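Side-chain contacts in S-M checkpoint control protein RAD4 (Schizosaccharomyces pombe, PDB 4BMD), which acts as a BRCT-repeat scaffold essential for DNA replication and for the checkpoint that couples S phase to mitosis, here represented by its third and fourth BRCT domains: residues Y19-P24 and P65-P70; N73-E78 and L125-T130; I77-C80 and I86-I89; W180-I183 and K187-D190. All coordinates share one frame; numbering follows the deposited sequence. Where two conformers were deposited one is given.

Contact 1 (Y19-P24 and P65-P70)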
# COMPACT_ATOMS: atom_id res chain seq x y z
N TYR A 19 -5.90 14.37 12.63
CA TYR A 19 -5.25 15.54 12.07
C TYR A 19 -4.84 15.25 10.63
O TYR A 19 -3.96 14.43 10.38
CB TYR A 19 -4.03 15.92 12.91
CG TYR A 19 -3.15 17.00 12.32
CD1 TYR A 19 -3.41 18.34 12.55
CD2 TYR A 19 -2.03 16.67 11.56
CE1 TYR A 19 -2.60 19.33 12.03
CE2 TYR A 19 -1.22 17.66 11.03
CZ TYR A 19 -1.50 18.98 11.27
OH TYR A 19 -0.69 19.96 10.74
N LEU A 20 -5.49 15.93 9.68
CA LEU A 20 -5.23 15.71 8.27
C LEU A 20 -4.16 16.66 7.75
O LEU A 20 -4.31 17.87 7.83
CB LEU A 20 -6.52 15.88 7.46
CG LEU A 20 -7.76 15.19 8.03
CD1 LEU A 20 -8.96 15.41 7.12
CD2 LEU A 20 -7.52 13.70 8.24
N TYR A 21 -3.08 16.09 7.22
CA TYR A 21 -1.92 16.89 6.82
C TYR A 21 -1.74 16.99 5.31
O TYR A 21 -1.62 15.98 4.62
CB TYR A 21 -0.65 16.32 7.46
CG TYR A 21 0.61 17.06 7.07
CD1 TYR A 21 0.94 18.28 7.66
CD2 TYR A 21 1.49 16.53 6.13
CE1 TYR A 21 2.09 18.95 7.31
CE2 TYR A 21 2.65 17.19 5.78
CZ TYR A 21 2.95 18.40 6.37
OH TYR A 21 4.10 19.07 6.03
N GLU A 22 -1.72 18.22 4.80
CA GLU A 22 -1.45 18.51 3.39
C GLU A 22 -2.33 17.76 2.39
O GLU A 22 -1.86 17.35 1.33
CB GLU A 22 0.03 18.29 3.07
CG GLU A 22 0.95 19.34 3.67
CD GLU A 22 0.64 20.74 3.20
OE1 GLU A 22 0.87 21.03 2.00
OE2 GLU A 22 0.15 21.55 4.01
N PHE A 23 -3.60 17.57 2.73
CA PHE A 23 -4.56 17.02 1.78
C PHE A 23 -5.12 18.14 0.91
O PHE A 23 -5.30 19.26 1.38
CB PHE A 23 -5.69 16.30 2.51
CG PHE A 23 -5.35 14.90 2.93
CD1 PHE A 23 -5.54 13.83 2.07
CD2 PHE A 23 -4.85 14.65 4.20
CE1 PHE A 23 -5.24 12.54 2.46
CE2 PHE A 23 -4.54 13.36 4.60
CZ PHE A 23 -4.73 12.30 3.72
N PRO A 24 -5.39 17.84 -0.37
CA PRO A 24 -6.01 18.83 -1.25
C PRO A 24 -7.44 19.12 -0.80
O PRO A 24 -8.09 18.23 -0.24
CB PRO A 24 -6.01 18.13 -2.62
CG PRO A 24 -5.97 16.68 -2.30
CD PRO A 24 -5.14 16.56 -1.05
N PRO A 65 7.33 16.27 7.87
CA PRO A 65 7.85 16.84 9.11
C PRO A 65 7.85 15.80 10.23
O PRO A 65 7.39 14.68 10.02
CB PRO A 65 6.84 17.95 9.43
CG PRO A 65 5.58 17.50 8.79
CD PRO A 65 6.00 16.81 7.53
N ILE A 66 8.35 16.18 11.40
CA ILE A 66 8.37 15.27 12.54
C ILE A 66 7.03 15.33 13.27
O ILE A 66 6.55 16.41 13.62
CB ILE A 66 9.50 15.62 13.52
CG1 ILE A 66 10.84 15.69 12.78
CG2 ILE A 66 9.56 14.60 14.65
CD1 ILE A 66 12.00 16.10 13.66
N PHE A 67 6.44 14.17 13.50
CA PHE A 67 5.18 14.09 14.24
C PHE A 67 5.35 13.33 15.55
O PHE A 67 5.89 12.23 15.57
CB PHE A 67 4.09 13.42 13.39
CG PHE A 67 3.63 14.24 12.23
CD1 PHE A 67 2.77 15.31 12.41
CD2 PHE A 67 4.04 13.94 10.94
CE1 PHE A 67 2.33 16.06 11.34
CE2 PHE A 67 3.61 14.69 9.86
CZ PHE A 67 2.76 15.75 10.07
N SER A 68 4.89 13.94 16.64
CA SER A 68 4.94 13.29 17.95
C SER A 68 3.67 12.48 18.18
O SER A 68 3.21 12.34 19.31
CB SER A 68 5.12 14.33 19.05
OG SER A 68 6.32 15.07 18.87
N PHE A 69 3.11 11.96 17.09
CA PHE A 69 1.89 11.18 17.13
C PHE A 69 2.04 9.99 16.19
O PHE A 69 2.85 10.03 15.27
CB PHE A 69 0.70 12.04 16.68
CG PHE A 69 0.55 13.32 17.45
CD1 PHE A 69 -0.21 13.36 18.60
CD2 PHE A 69 1.16 14.48 17.01
CE1 PHE A 69 -0.35 14.53 19.32
CE2 PHE A 69 1.02 15.66 17.72
CZ PHE A 69 0.27 15.68 18.87
N PRO A 70 1.26 8.92 16.42
CA PRO A 70 1.26 7.81 15.46
C PRO A 70 0.79 8.29 14.09
O PRO A 70 -0.27 8.90 13.98
CB PRO A 70 0.26 6.82 16.06
CG PRO A 70 -0.52 7.59 17.06
CD PRO A 70 0.39 8.65 17.58
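Phe-67 drives its CZ corner into one face of the Tyr-21 ring, in a T-shaped (edge-to-face) aromatic pair. The two ring centroids are 5.4 Å apart and the planes stand at 80°. Phe-67 CZ lies 3.9 Å from Tyr-21 CG, so it meets the ring near the rim and not over its middle. On the opposite face of Tyr-21 lies Glu-22 CG, which leaves that ring sandwiched. The Tyr-21 torsion explains the placement: CG is anti to the backbone N (chi1 178°), and this carries the ring across to the loop.

The same tyrosine meets Pro-65 with its outer end. Pro-65 and Tyr-21 approach from opposite directions. Pro-65 CD comes within 3.3 Å of Tyr-21 OH and 3.6 Å of Tyr-21 CZ. This is packing of the pyrrolidine ring against the phenol end, without a hydrogen bond across the two segments. Tyr-19 adds a lighter touch. Its side chain crosses that of Phe-67 at about a right angle, with Tyr-19 CE2 3.9 Å from Phe-67 CE1.

The fit is tight round the Tyr-21 ring, with Phe-67 over one face and Pro-65 at its hydroxyl end. The Tyr-19 touch is the slack one. The Pro-65 end, though close, lies on the exposed side. The whole contact is a small surface cluster of this BRCT domain, the third in the protein. Tyr-19 lies near the end of strand 17-20. The loop holding Phe-67 leads into strand 71-73. Strand 52-55 lies between these two strands in the parallel sheet. Its Val-53 touches Tyr-19 and Phe-67, and its Ile-55 touches Tyr-21.

Contact 2 (N73-E78 and L125-T130)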
# COMPACT_ATOMS: atom_id res chain seq x y z
N ASN A 73 -1.36 6.70 6.75
CA ASN A 73 -1.97 7.30 5.57
C ASN A 73 -3.47 7.03 5.52
O ASN A 73 -3.99 6.32 6.37
CB ASN A 73 -1.26 6.88 4.27
CG ASN A 73 -1.29 5.38 4.04
OD1 ASN A 73 -2.24 4.69 4.41
ND2 ASN A 73 -0.24 4.86 3.40
N GLU A 74 -4.15 7.58 4.52
CA GLU A 74 -5.60 7.45 4.44
C GLU A 74 -6.04 6.00 4.20
O GLU A 74 -7.19 5.64 4.48
CB GLU A 74 -6.19 8.37 3.37
CG GLU A 74 -5.99 7.91 1.94
CD GLU A 74 -4.77 8.52 1.29
OE1 GLU A 74 -3.75 8.71 1.98
OE2 GLU A 74 -4.83 8.83 0.08
N TRP A 75 -5.14 5.18 3.69
CA TRP A 75 -5.44 3.77 3.44
C TRP A 75 -5.64 3.01 4.75
O TRP A 75 -6.28 1.96 4.77
CB TRP A 75 -4.36 3.12 2.58
CG TRP A 75 -4.38 3.58 1.15
CD1 TRP A 75 -5.35 4.33 0.55
CD2 TRP A 75 -3.40 3.31 0.14
NE1 TRP A 75 -5.03 4.55 -0.77
CE2 TRP A 75 -3.83 3.93 -1.04
CE3 TRP A 75 -2.19 2.60 0.13
CZ2 TRP A 75 -3.11 3.87 -2.23
CZ3 TRP A 75 -1.47 2.54 -1.05
CH2 TRP A 75 -1.93 3.17 -2.21
N TRP A 76 -5.08 3.54 5.83
CA TRP A 76 -5.28 2.98 7.16
C TRP A 76 -6.75 3.12 7.55
O TRP A 76 -7.33 2.23 8.17
CB TRP A 76 -4.38 3.67 8.18
CG TRP A 76 -4.59 3.24 9.60
CD1 TRP A 76 -3.92 2.25 10.26
CD2 TRP A 76 -5.54 3.77 10.53
NE1 TRP A 76 -4.39 2.14 11.55
CE2 TRP A 76 -5.38 3.06 11.74
CE3 TRP A 76 -6.51 4.78 10.46
CZ2 TRP A 76 -6.16 3.33 12.87
CZ3 TRP A 76 -7.27 5.04 11.58
CH2 TRP A 76 -7.09 4.32 12.77
N ILE A 77 -7.33 4.26 7.20
CA ILE A 77 -8.74 4.52 7.46
C ILE A 77 -9.61 3.56 6.66
O ILE A 77 -10.56 2.97 7.19
CB ILE A 77 -9.13 5.96 7.10
CG1 ILE A 77 -8.25 6.96 7.85
CG2 ILE A 77 -10.60 6.22 7.39
CD1 ILE A 77 -8.50 8.40 7.47
N GLU A 78 -9.27 3.40 5.39
CA GLU A 78 -10.01 2.51 4.50
C GLU A 78 -9.94 1.06 4.97
O GLU A 78 -10.93 0.32 4.88
CB GLU A 78 -9.48 2.62 3.07
CG GLU A 78 -9.54 4.03 2.49
CD GLU A 78 -8.97 4.11 1.09
OE1 GLU A 78 -8.64 3.05 0.52
OE2 GLU A 78 -8.86 5.24 0.56
N LEU A 125 -2.49 -2.28 -3.42
CA LEU A 125 -1.23 -2.73 -3.99
C LEU A 125 -1.04 -2.22 -5.42
O LEU A 125 0.07 -1.84 -5.80
CB LEU A 125 -1.13 -4.26 -3.96
CG LEU A 125 0.24 -4.83 -4.28
CD1 LEU A 125 1.30 -4.21 -3.38
CD2 LEU A 125 0.24 -6.34 -4.13
N LYS A 126 -2.12 -2.23 -6.20
CA LYS A 126 -2.08 -1.70 -7.56
C LYS A 126 -1.70 -0.22 -7.55
O LYS A 126 -0.83 0.21 -8.30
CB LYS A 126 -3.43 -1.87 -8.25
CG LYS A 126 -3.80 -3.31 -8.57
CD LYS A 126 -5.13 -3.37 -9.31
CE LYS A 126 -5.49 -4.80 -9.69
NZ LYS A 126 -6.80 -4.88 -10.39
N LYS A 127 -2.37 0.54 -6.69
CA LYS A 127 -2.13 1.98 -6.59
C LYS A 127 -0.72 2.26 -6.09
O LYS A 127 -0.06 3.20 -6.55
CB LYS A 127 -3.16 2.63 -5.67
CG LYS A 127 -4.59 2.49 -6.16
CD LYS A 127 -5.60 3.03 -5.16
CE LYS A 127 -7.01 2.92 -5.69
NZ LYS A 127 -8.03 3.36 -4.69
N ALA A 128 -0.26 1.45 -5.15
CA ALA A 128 1.09 1.59 -4.60
C ALA A 128 2.14 1.39 -5.69
O ALA A 128 3.04 2.20 -5.86
CB ALA A 128 1.31 0.62 -3.46
N LEU A 129 2.00 0.29 -6.44
CA LEU A 129 2.94 -0.02 -7.51
C LEU A 129 2.89 1.00 -8.64
O LEU A 129 3.89 1.24 -9.32
CB LEU A 129 2.68 -1.43 -8.05
CG LEU A 129 3.15 -2.58 -7.16
CD1 LEU A 129 2.61 -3.91 -7.67
CD2 LEU A 129 4.66 -2.61 -7.08
N THR A 130 1.72 1.60 -8.84
CA THR A 130 1.54 2.58 -9.91
C THR A 130 2.29 3.88 -9.61
O THR A 130 3.04 4.37 -10.46
CB THR A 130 0.05 2.88 -10.16
OG1 THR A 130 -0.62 1.67 -10.52
CG2 THR A 130 -0.10 3.88 -11.29
O HOH W 1 -6.59 6.03 -3.36
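Trp-75 has CG anti to its carbonyl carbon (chi1 -72°), and Lys-127 has the same first torsion (chi1 -62°) with an extended chain beyond it; together these lay the six-membered end of the indole against the start of the lysine chain. The contact is helix-to-helix packing between two BRCT domains: 74-82 belongs to the third and 119-131 to the fourth. Lys-127 CB is 3.7 Å from Trp-75 CZ2, and Lys-127 CD follows at 3.9 Å from the same atom. Beside it, Ala-128 N lies at the indole edge, 3.8 Å from Trp-75 CH2. Replacing Trp-75 by an alanine would probably open a gap between the helices and leave the Lys-127 CB and the Ala-128 methyl without the indole they pack on.

His-57 and His-124 stack on the same indole, so it is held from within both domains. At the start of its helix, Asn-73 is the N-cap; its OD1 accepts weak bonds from Trp-75 N and Trp-76 N. Glu-78 OE1 stays 5.3 Å from Lys-127 NZ, too far for a salt bridge, and bonds to His-124 instead. A water in the indole plane accepts weak bonds from Trp-75 NE1 at 3.4 Å and from Lys-127 NZ at 3.3 Å.

Contact 3 (I77-C80 and I86-I89)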
# COMPACT_ATOMS: atom_id res chain seq x y z
N ILE A 77 -7.33 4.26 7.20
CA ILE A 77 -8.74 4.52 7.46
C ILE A 77 -9.61 3.56 6.66
O ILE A 77 -10.56 2.97 7.19
CB ILE A 77 -9.13 5.96 7.10
CG1 ILE A 77 -8.25 6.96 7.85
CG2 ILE A 77 -10.60 6.22 7.39
CD1 ILE A 77 -8.50 8.40 7.47
N GLU A 78 -9.27 3.40 5.39
CA GLU A 78 -10.01 2.51 4.50
C GLU A 78 -9.94 1.06 4.97
O GLU A 78 -10.93 0.32 4.88
CB GLU A 78 -9.48 2.62 3.07
CG GLU A 78 -9.54 4.03 2.49
CD GLU A 78 -8.97 4.11 1.09
OE1 GLU A 78 -8.64 3.05 0.52
OE2 GLU A 78 -8.86 5.24 0.56
N ARG A 79 -8.78 0.66 5.47
CA ARG A 79 -8.61 -0.69 6.00
C ARG A 79 -9.45 -0.90 7.25
O ARG A 79 -10.01 -1.97 7.46
CB ARG A 79 -7.14 -0.97 6.31
CG ARG A 79 -6.30 -1.31 5.09
CD ARG A 79 -4.87 -1.66 5.49
NE ARG A 79 -4.84 -2.69 6.52
CZ ARG A 79 -4.81 -4.00 6.28
NH1 ARG A 79 -4.81 -4.44 5.03
NH2 ARG A 79 -4.78 -4.86 7.28
N CYS A 80 -9.53 0.14 8.08
CA CYS A 80 -10.31 0.07 9.31
C CYS A 80 -11.80 -0.11 9.03
O CYS A 80 -12.49 -0.79 9.78
CB CYS A 80 -10.08 1.33 10.16
SG CYS A 80 -8.50 1.37 11.04
N ILE A 86 -10.13 -1.47 14.43
CA ILE A 86 -8.98 -0.58 14.46
C ILE A 86 -7.66 -1.35 14.50
O ILE A 86 -7.35 -2.03 15.48
CB ILE A 86 -9.05 0.38 15.67
CG1 ILE A 86 -10.31 1.24 15.58
CG2 ILE A 86 -7.80 1.25 15.73
CD1 ILE A 86 -10.46 2.21 16.73
N PHE A 87 -6.89 -1.24 13.42
CA PHE A 87 -5.61 -1.92 13.32
C PHE A 87 -4.51 -1.10 13.99
O PHE A 87 -4.66 0.10 14.21
CB PHE A 87 -5.24 -2.14 11.85
CG PHE A 87 -6.22 -3.00 11.10
CD1 PHE A 87 -6.06 -4.37 11.06
CD2 PHE A 87 -7.28 -2.42 10.43
CE1 PHE A 87 -6.96 -5.16 10.37
CE2 PHE A 87 -8.18 -3.21 9.73
CZ PHE A 87 -8.02 -4.58 9.70
N GLY A 88 -3.40 -1.77 14.30
CA GLY A 88 -2.21 -1.07 14.75
C GLY A 88 -1.59 -0.35 13.58
O GLY A 88 -1.87 -0.67 12.43
N ILE A 89 -0.74 0.64 13.86
CA ILE A 89 -0.16 1.45 12.80
C ILE A 89 0.90 0.70 12.00
O ILE A 89 1.27 1.12 10.90
CB ILE A 89 0.43 2.77 13.34
CG1 ILE A 89 1.66 2.50 14.21
CG2 ILE A 89 -0.62 3.56 14.11
CD1 ILE A 89 2.34 3.75 14.71
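A cation-pi pair and a sulfur-aromatic contact join helix 74-82 of the third BRCT domain to the loop that follows it. Phe-87 serves both. Arg-79 sends its guanidinium over one face of the ring, with CZ 4.7 Å from the ring centroid and only 9° off the normal. The planes are not parallel; they stand 55° apart, and NH2 is the branch that comes down, 3.8 Å from Phe-87 CE1. The bend in the arginine chain at chi3 (52°) turns this end over the ring. Arg-79 NH1 also forms a salt bridge with Glu-120, so the charge has a second partner.

Cys-80 approaches the edge of the same ring. Its SG is 4.0 Å from Phe-87 CD2 and also packs on the loop backbone, 4.0 Å from Ile-86 CA. Arg-79 O, a backbone oxygen, lies 3.2 Å from Phe-87 CE2. A serine in place of Phe-87 would probably deprive the Arg-79 guanidinium of its aromatic face and take away the ring edge beside Cys-80 SG.

Phe-87 O makes a weak hydrogen bond to Trp-76 NE1 of the helix. Further along the loop, Ile-89 touches Phe-52 of strand 52-55, while Ile-77 packs on helix 25-36.

Contact 4 (W180-I183 and K187-D190)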
# COMPACT_ATOMS: atom_id res chain seq x y z
N TRP A 180 7.55 -6.01 -0.13
CA TRP A 180 7.38 -5.48 1.22
C TRP A 180 8.72 -5.01 1.78
O TRP A 180 8.79 -4.00 2.48
CB TRP A 180 6.75 -6.51 2.16
CG TRP A 180 5.37 -6.99 1.78
CD1 TRP A 180 4.93 -8.28 1.78
CD2 TRP A 180 4.26 -6.19 1.34
NE1 TRP A 180 3.62 -8.34 1.38
CE2 TRP A 180 3.19 -7.07 1.10
CE3 TRP A 180 4.07 -4.82 1.12
CZ2 TRP A 180 1.94 -6.63 0.65
CZ3 TRP A 180 2.83 -4.38 0.68
CH2 TRP A 180 1.78 -5.28 0.45
N ASN A 181 9.78 -5.75 1.47
CA ASN A 181 11.13 -5.38 1.90
C ASN A 181 11.58 -4.05 1.30
O ASN A 181 12.23 -3.25 1.96
CB ASN A 181 12.13 -6.48 1.56
CG ASN A 181 11.90 -7.75 2.35
OD1 ASN A 181 11.36 -7.71 3.46
ND2 ASN A 181 12.31 -8.88 1.79
N ILE A 182 11.22 -3.83 0.04
CA ILE A 182 11.54 -2.57 -0.63
C ILE A 182 10.76 -1.42 -0.01
O ILE A 182 11.32 -0.36 0.27
CB ILE A 182 11.24 -2.65 -2.14
CG1 ILE A 182 12.16 -3.67 -2.81
CG2 ILE A 182 11.39 -1.29 -2.80
CD1 ILE A 182 11.99 -3.76 -4.31
N ILE A 183 9.47 -1.64 0.21
CA ILE A 183 8.60 -0.63 0.81
C ILE A 183 9.07 -0.25 2.21
O ILE A 183 9.19 0.93 2.54
CB ILE A 183 7.14 -1.13 0.89
CG1 ILE A 183 6.55 -1.30 -0.50
CG2 ILE A 183 6.29 -0.17 1.71
CD1 ILE A 183 6.46 -0.01 -1.27
N LYS A 187 14.49 1.12 0.04
CA LYS A 187 15.52 0.95 -0.98
C LYS A 187 15.19 -0.21 -1.91
O LYS A 187 14.73 -1.26 -1.47
CB LYS A 187 16.89 0.75 -0.34
CG LYS A 187 17.37 1.94 0.48
CD LYS A 187 18.74 1.71 1.09
CE LYS A 187 19.18 2.90 1.91
NZ LYS A 187 20.51 2.67 2.55
N PHE A 188 15.44 -0.01 -3.20
CA PHE A 188 15.13 -1.02 -4.21
C PHE A 188 16.07 -2.22 -4.11
O PHE A 188 17.22 -2.09 -3.67
CB PHE A 188 15.20 -0.41 -5.61
CG PHE A 188 14.62 -1.29 -6.68
CD1 PHE A 188 13.24 -1.38 -6.85
CD2 PHE A 188 15.44 -2.01 -7.53
CE1 PHE A 188 12.70 -2.18 -7.84
CE2 PHE A 188 14.91 -2.81 -8.52
CZ PHE A 188 13.54 -2.90 -8.68
N ILE A 189 15.58 -3.39 -4.50
CA ILE A 189 16.36 -4.62 -4.45
C ILE A 189 16.48 -5.25 -5.84
O ILE A 189 15.50 -5.75 -6.39
CB ILE A 189 15.74 -5.63 -3.47
CG1 ILE A 189 15.60 -5.01 -2.08
CG2 ILE A 189 16.56 -6.91 -3.41
CD1 ILE A 189 14.85 -5.87 -1.09
N ASP A 190 17.69 -5.23 -6.39
CA ASP A 190 17.93 -5.72 -7.75
C ASP A 190 17.85 -7.24 -7.86
O ASP A 190 17.42 -7.77 -8.88
CB ASP A 190 19.29 -5.24 -8.25
CG ASP A 190 19.37 -3.74 -8.39
OD1 ASP A 190 18.31 -3.11 -8.63
OD2 ASP A 190 20.48 -3.18 -8.25
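Lys-187 meets Ile-182 through its backbone. Its carbonyl oxygen receives a CA-H...O contact, with Ile-182 CA 3.5 Å from Lys-187 O and an angle of 147° at the hydrogen. Ile-182 CG2 also comes within 3.6 Å of that oxygen, so the carbonyl rests against the branched part of the isoleucine. The lysine CB points away from the helix, and its extended chain carries the amino group outward.

Phe-188 follows. Its side chain runs beside that of Ile-182, pointing the same way. With CG anti to the backbone N (chi1 -168°), the ring is set alongside the isoleucine. There Ile-182 CD1 lies 3.7 Å from Phe-188 CD1, reaching the ring obliquely. The ring also meets Tyr-106 and Phe-107, edge-to-face in the second case. The contact therefore joins three parts of the fourth BRCT domain: helix 177-185, the loop that leaves it, and helix 104-107. The chain folds back here over the last helical turns.

Ile-189 turns its CB toward the helix. Ile-182 CD1 reaches its backbone, 3.6 Å from Ile-189 N, and the two side chains cross with Ile-182 CG1 3.8 Å from Ile-189 CG1. The far end of the Ile-189 side chain touches Asn-181, with Ile-189 CD1 3.8 Å from Asn-181 CB. Ile-182 is buried, while Asn-181 and Ile-189 remain partly exposed. The backbone of Ile-189 is held as well, its oxygen accepting a hydrogen bond from Trp-178 NE1.

Asp-190 closes the segment. Its OD1 lies in the plane of the Phe-188 ring, at the edge.

In the fold
Contacts 1 and 3 lie in the third BRCT domain and contact 4 in the fourth; contact 2 spans the two. Contacts 2 and 3 share helix 74-82, with centres about 12 Å apart, and start from the same part of the chain. Contact 1 closes before both and touches each through packing. Contact 4 comes last, its centre about 17 Å from that of contact 2, and Leu-125 packs on Trp-180 between them. Contacts 3 and 4 fall on opposite sides of the chain's centre. Each domain has its own four-stranded parallel sheet, and contact 2 is where helices of the two domains meet.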